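Local coordinates for membrane-bound lytic murein transglycosylase A (Burkholderia pseudomallei, PDB 6QK4), which probably cleaves the glycosidic bond between N-acetylmuramic acid and N-acetylglucosamine in peptidoglycan, forming a 1,6-anhydro ring on the muramic acid residue, at residues A[91-94]-A[98-101]; A[101-106]-A[286-291]. All blocks are in the same frame, centred on the assembly; numbering follows the deposited sequence.

Contact 1 (A[91-94]-A[98-101])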
loop_
_atom_site.group_PDB
_atom_site.type_symbol
_atom_site.label_atom_id
_atom_site.label_comp_id
_atom_site.label_asym_id
_atom_site.label_seq_id
_atom_site.Cartn_x
_atom_site.Cartn_y
_atom_site.Cartn_z
ATOM N N GLN A 91 -12.548 -21.908 0.606
ATOM C CA GLN A 91 -13.277 -20.818 -0.076
ATOM C C GLN A 91 -13.986 -19.931 0.955
ATOM O O GLN A 91 -14.641 -20.435 1.867
ATOM C CB GLN A 91 -14.271 -21.458 -1.085
ATOM C CG GLN A 91 -15.328 -20.476 -1.596
ATOM C CD GLN A 91 -16.478 -21.209 -2.215
ATOM O OE1 GLN A 91 -16.430 -21.543 -3.397
ATOM N NE2 GLN A 91 -17.506 -21.465 -1.431
ATOM N N PHE A 92 -13.788 -18.592 0.864
ATOM C CA PHE A 92 -14.215 -17.654 1.908
ATOM C C PHE A 92 -15.371 -16.805 1.405
ATOM O O PHE A 92 -15.255 -16.150 0.353
ATOM C CB PHE A 92 -13.039 -16.760 2.257
ATOM C CG PHE A 92 -13.288 -15.819 3.408
ATOM C CD1 PHE A 92 -13.849 -16.282 4.586
ATOM C CD2 PHE A 92 -12.920 -14.484 3.305
ATOM C CE1 PHE A 92 -14.034 -15.399 5.690
ATOM C CE2 PHE A 92 -13.146 -13.602 4.388
ATOM C CZ PHE A 92 -13.685 -14.062 5.574
ATOM N N ALA A 93 -16.492 -16.833 2.124
ATOM C CA ALA A 93 -17.628 -16.021 1.727
ATOM C C ALA A 93 -17.949 -14.915 2.729
ATOM O O ALA A 93 -17.666 -15.019 3.935
ATOM C CB ALA A 93 -18.866 -16.898 1.528
ATOM N N ASN A 94 -18.568 -13.857 2.207
ATOM C CA ASN A 94 -19.178 -12.821 3.044
ATOM C C ASN A 94 -20.308 -13.406 3.903
ATOM O O ASN A 94 -20.871 -14.454 3.614
ATOM C CB ASN A 94 -19.747 -11.714 2.157
ATOM C CG ASN A 94 -18.670 -10.899 1.510
ATOM O OD1 ASN A 94 -17.803 -10.375 2.209
ATOM N ND2 ASN A 94 -18.696 -10.816 0.164
ATOM N N THR A 98 -22.329 -14.199 -0.298
ATOM C CA THR A 98 -21.733 -13.849 -1.606
ATOM C C THR A 98 -20.230 -14.098 -1.559
ATOM O O THR A 98 -19.590 -13.918 -0.525
ATOM C CB THR A 98 -22.002 -12.399 -2.015
ATOM O OG1 THR A 98 -21.477 -11.446 -1.060
ATOM C CG2 THR A 98 -23.477 -12.135 -2.242
ATOM N N LEU A 99 -19.657 -14.495 -2.702
ATOM C CA LEU A 99 -18.209 -14.718 -2.749
ATOM C C LEU A 99 -17.445 -13.517 -3.280
ATOM O O LEU A 99 -16.279 -13.374 -2.927
ATOM C CB LEU A 99 -17.856 -15.938 -3.627
ATOM C CG LEU A 99 -18.446 -17.291 -3.099
ATOM C CD1 LEU A 99 -18.157 -18.391 -4.106
ATOM C CD2 LEU A 99 -17.727 -17.637 -1.791
ATOM N N ASP A 100 -18.110 -12.588 -3.991
ATOM C CA ASP A 100 -17.429 -11.389 -4.496
ATOM C C ASP A 100 -17.100 -10.410 -3.374
ATOM O O ASP A 100 -17.947 -10.132 -2.488
ATOM C CB ASP A 100 -18.328 -10.610 -5.498
ATOM C CG ASP A 100 -18.468 -11.293 -6.839
ATOM O OD1 ASP A 100 -17.599 -12.057 -7.251
ATOM O OD2 ASP A 100 -19.470 -10.968 -7.508
ATOM N N GLY A 101 -15.879 -9.831 -3.443
ATOM C CA GLY A 101 -15.542 -8.728 -2.546
ATOM C C GLY A 101 -14.554 -7.762 -3.165
ATOM O O GLY A 101 -14.082 -7.971 -4.274
HETATM O O HOH W 1 -14.399 -15.213 -2.047
#

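Contact 2 (A[101-106]-A[286-291])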
loop_
_atom_site.group_PDB
_atom_site.type_symbol
_atom_site.label_atom_id
_atom_site.label_comp_id
_atom_site.label_asym_id
_atom_site.label_seq_id
_atom_site.Cartn_x
_atom_site.Cartn_y
_atom_site.Cartn_z
ATOM N N GLY A 101 -15.879 -9.831 -3.443
ATOM C CA GLY A 101 -15.542 -8.728 -2.546
ATOM C C GLY A 101 -14.554 -7.762 -3.165
ATOM O O GLY A 101 -14.082 -7.971 -4.274
ATOM N N LEU A 102 -14.266 -6.670 -2.473
ATOM C CA LEU A 102 -13.569 -5.559 -3.090
ATOM C C LEU A 102 -12.090 -5.561 -2.693
ATOM O O LEU A 102 -11.748 -5.728 -1.508
ATOM C CB LEU A 102 -14.226 -4.232 -2.701
ATOM C CG LEU A 102 -13.524 -2.983 -3.178
ATOM C CD1 LEU A 102 -13.694 -2.890 -4.681
ATOM C CD2 LEU A 102 -14.082 -1.753 -2.479
ATOM N N VAL A 103 -11.218 -5.401 -3.685
ATOM C CA VAL A 103 -9.758 -5.283 -3.485
ATOM C C VAL A 103 -9.324 -3.870 -3.857
ATOM O O VAL A 103 -9.395 -3.466 -5.038
ATOM C CB VAL A 103 -8.981 -6.278 -4.352
ATOM C CG1 VAL A 103 -7.452 -6.235 -3.990
ATOM C CG2 VAL A 103 -9.524 -7.676 -4.067
ATOM N N THR A 104 -8.825 -3.129 -2.875
ATOM C CA THR A 104 -8.221 -1.838 -3.150
ATOM C C THR A 104 -6.697 -1.964 -2.991
ATOM O O THR A 104 -6.186 -3.051 -2.739
ATOM C CB THR A 104 -8.826 -0.752 -2.237
ATOM O OG1 THR A 104 -8.800 -1.172 -0.873
ATOM C CG2 THR A 104 -10.296 -0.491 -2.625
ATOM N N GLY A 105 -5.955 -0.855 -3.102
ATOM C CA GLY A 105 -4.500 -0.946 -3.012
ATOM C C GLY A 105 -3.869 0.169 -2.199
ATOM O O GLY A 105 -4.459 1.231 -2.014
ATOM N N TYR A 106 -2.691 -0.129 -1.625
ATOM C CA TYR A 106 -1.933 0.916 -0.921
ATOM C C TYR A 106 -0.452 0.718 -1.185
ATOM O O TYR A 106 -0.022 -0.269 -1.816
ATOM C CB TYR A 106 -2.222 0.926 0.578
ATOM C CG TYR A 106 -1.774 -0.229 1.458
ATOM C CD1 TYR A 106 -2.266 -1.540 1.282
ATOM C CD2 TYR A 106 -0.900 0.012 2.543
ATOM C CE1 TYR A 106 -1.869 -2.539 2.185
ATOM C CE2 TYR A 106 -0.553 -0.957 3.445
ATOM C CZ TYR A 106 -1.026 -2.248 3.226
ATOM O OH TYR A 106 -0.664 -3.202 4.152
ATOM N N VAL A 286 -3.738 -16.049 2.249
ATOM C CA VAL A 286 -4.967 -15.856 1.482
ATOM C C VAL A 286 -4.591 -16.015 0.013
ATOM O O VAL A 286 -3.655 -15.358 -0.461
ATOM C CB VAL A 286 -5.585 -14.451 1.667
ATOM C CG1 VAL A 286 -6.921 -14.323 0.853
ATOM C CG2 VAL A 286 -5.867 -14.179 3.153
ATOM N N PHE A 287 -5.341 -16.861 -0.732
ATOM C CA PHE A 287 -5.148 -16.851 -2.169
ATOM C C PHE A 287 -6.156 -15.867 -2.736
ATOM O O PHE A 287 -7.362 -16.004 -2.476
ATOM C CB PHE A 287 -5.291 -18.245 -2.817
ATOM C CG PHE A 287 -4.753 -18.209 -4.235
ATOM C CD1 PHE A 287 -3.384 -18.195 -4.443
ATOM C CD2 PHE A 287 -5.598 -18.013 -5.321
ATOM C CE1 PHE A 287 -2.850 -18.093 -5.672
ATOM C CE2 PHE A 287 -5.049 -17.871 -6.633
ATOM C CZ PHE A 287 -3.668 -17.869 -6.798
ATOM N N LEU A 288 -5.645 -14.831 -3.421
ATOM C CA LEU A 288 -6.436 -13.718 -3.903
ATOM C C LEU A 288 -6.572 -13.822 -5.424
ATOM O O LEU A 288 -5.575 -13.878 -6.122
ATOM C CB LEU A 288 -5.746 -12.393 -3.485
ATOM C CG LEU A 288 -6.521 -11.113 -3.751
ATOM C CD1 LEU A 288 -7.886 -11.100 -3.058
ATOM C CD2 LEU A 288 -5.667 -9.884 -3.287
ATOM N N GLN A 289 -7.811 -13.794 -5.911
ATOM C CA GLN A 289 -8.084 -13.753 -7.340
ATOM C C GLN A 289 -8.748 -12.420 -7.625
ATOM O O GLN A 289 -9.803 -12.129 -7.051
ATOM C CB GLN A 289 -9.002 -14.912 -7.705
ATOM C CG GLN A 289 -9.400 -14.860 -9.233
ATOM C CD GLN A 289 -10.286 -16.044 -9.587
ATOM O OE1 GLN A 289 -10.928 -16.644 -8.704
ATOM N NE2 GLN A 289 -10.312 -16.399 -10.858
ATOM N N THR A 290 -8.124 -11.608 -8.485
ATOM C CA THR A 290 -8.630 -10.252 -8.747
ATOM C C THR A 290 -8.108 -9.819 -10.143
ATOM O O THR A 290 -7.811 -10.681 -10.981
ATOM C CB THR A 290 -8.295 -9.319 -7.554
ATOM O OG1 THR A 290 -8.894 -8.049 -7.812
ATOM C CG2 THR A 290 -6.773 -9.052 -7.395
ATOM N N THR A 291 -7.989 -8.520 -10.407
ATOM C CA THR A 291 -7.425 -8.039 -11.667
ATOM C C THR A 291 -6.482 -6.872 -11.395
ATOM O O THR A 291 -6.533 -6.247 -10.338
ATOM C CB THR A 291 -8.519 -7.573 -12.676
ATOM O OG1 THR A 291 -9.423 -6.674 -12.014
ATOM C CG2 THR A 291 -9.327 -8.766 -13.180
#

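Contact 1 (A[91-94]-A[98-101])
N94 and T98 hold together the turn that joins strand 87-92 to strand 101-114 in the part of the molecule probably built as a double-psi beta barrel. Among the hydrogen bonds, the backbone N of N94 binds T98 O at 2.9 Å. With CG beside the backbone N (chi1 -71°), the N94 amide reaches back across the turn: ND2 donates to T98 OG1 at 3.1 Å, the hydroxyl oxygen lying 18° out of the amide plane, and more weakly to D100 O at 2.8 Å. Outside the turn, V316 N bonds to N94 OD1 and so fixes the other end of the amide, while D96 OD1 is a second partner of T98 OG1. The apolar part belongs to L99, whose side chain leaves the backbone heading away from 91-94 before its two methyls come back to it. Its CD2 rests 3.6 Å from A93 CB, and the extended side chain of Q91 crosses the leucine at about a right angle, with OE1 3.7 Å from L99 CD1. A water completes the join, lying 2.7 Å from F92 O and 2.8 Å from L99 O.

Contact 2 (A[101-106]-A[286-291])
V103 meets L288 and T290 through side chains alone, with no hydrogen bond between the two strands and 7.3 Å between the CA atoms of V103 and T290. Along 101-106, V103 is the residue that makes the contact, pointing into the buried interior of what is probably a double-psi beta barrel. Its CG1 stands anti to the backbone N (chi1 -173°), which leaves CG2 to approach both partners: L288 CD1 at 3.9 Å and T290 OG1 at 3.8 Å, each meeting end on. The same methyl lies 4.0 Å from T290 CB, so it rests against the carbon as well as the oxygen of the threonine. CG1 reaches the other leucine methyl, L288 CD2, at 4.1 Å, and the two branches of V103 thus face the two branches of L288. The threonine hydroxyl is not left without a polar partner, because T290 OG1 is hydrogen-bonded to N338 O. Strand 101-114 runs parallel to 317-324 and antiparallel to 336-346, the strand that also pairs antiparallel with 285-291. Y320 from 317-324 touches both V103 and L288, and M335, just before 336-346, packs on V103.

Contacts 1 and 2 follow each other along the chain and share G101, where the turn of contact 1 passes into the strand of contact 2; their centres lie about 12 Å apart. Contact 1 is more peripheral, its centre about 22 Å from that of the chain against about 12 Å for contact 2. Beyond G101 they do not touch directly, but strand 336-346 pairs with both, through backbone bonds of M341 with F92 in contact 1 and of Q337 with V103 in contact 2. Between these two pairings, R340 forms a salt bridge with D100 OD1, and N338, which also lies at contact 2, binds the same carboxylate oxygen through its side-chain ND2.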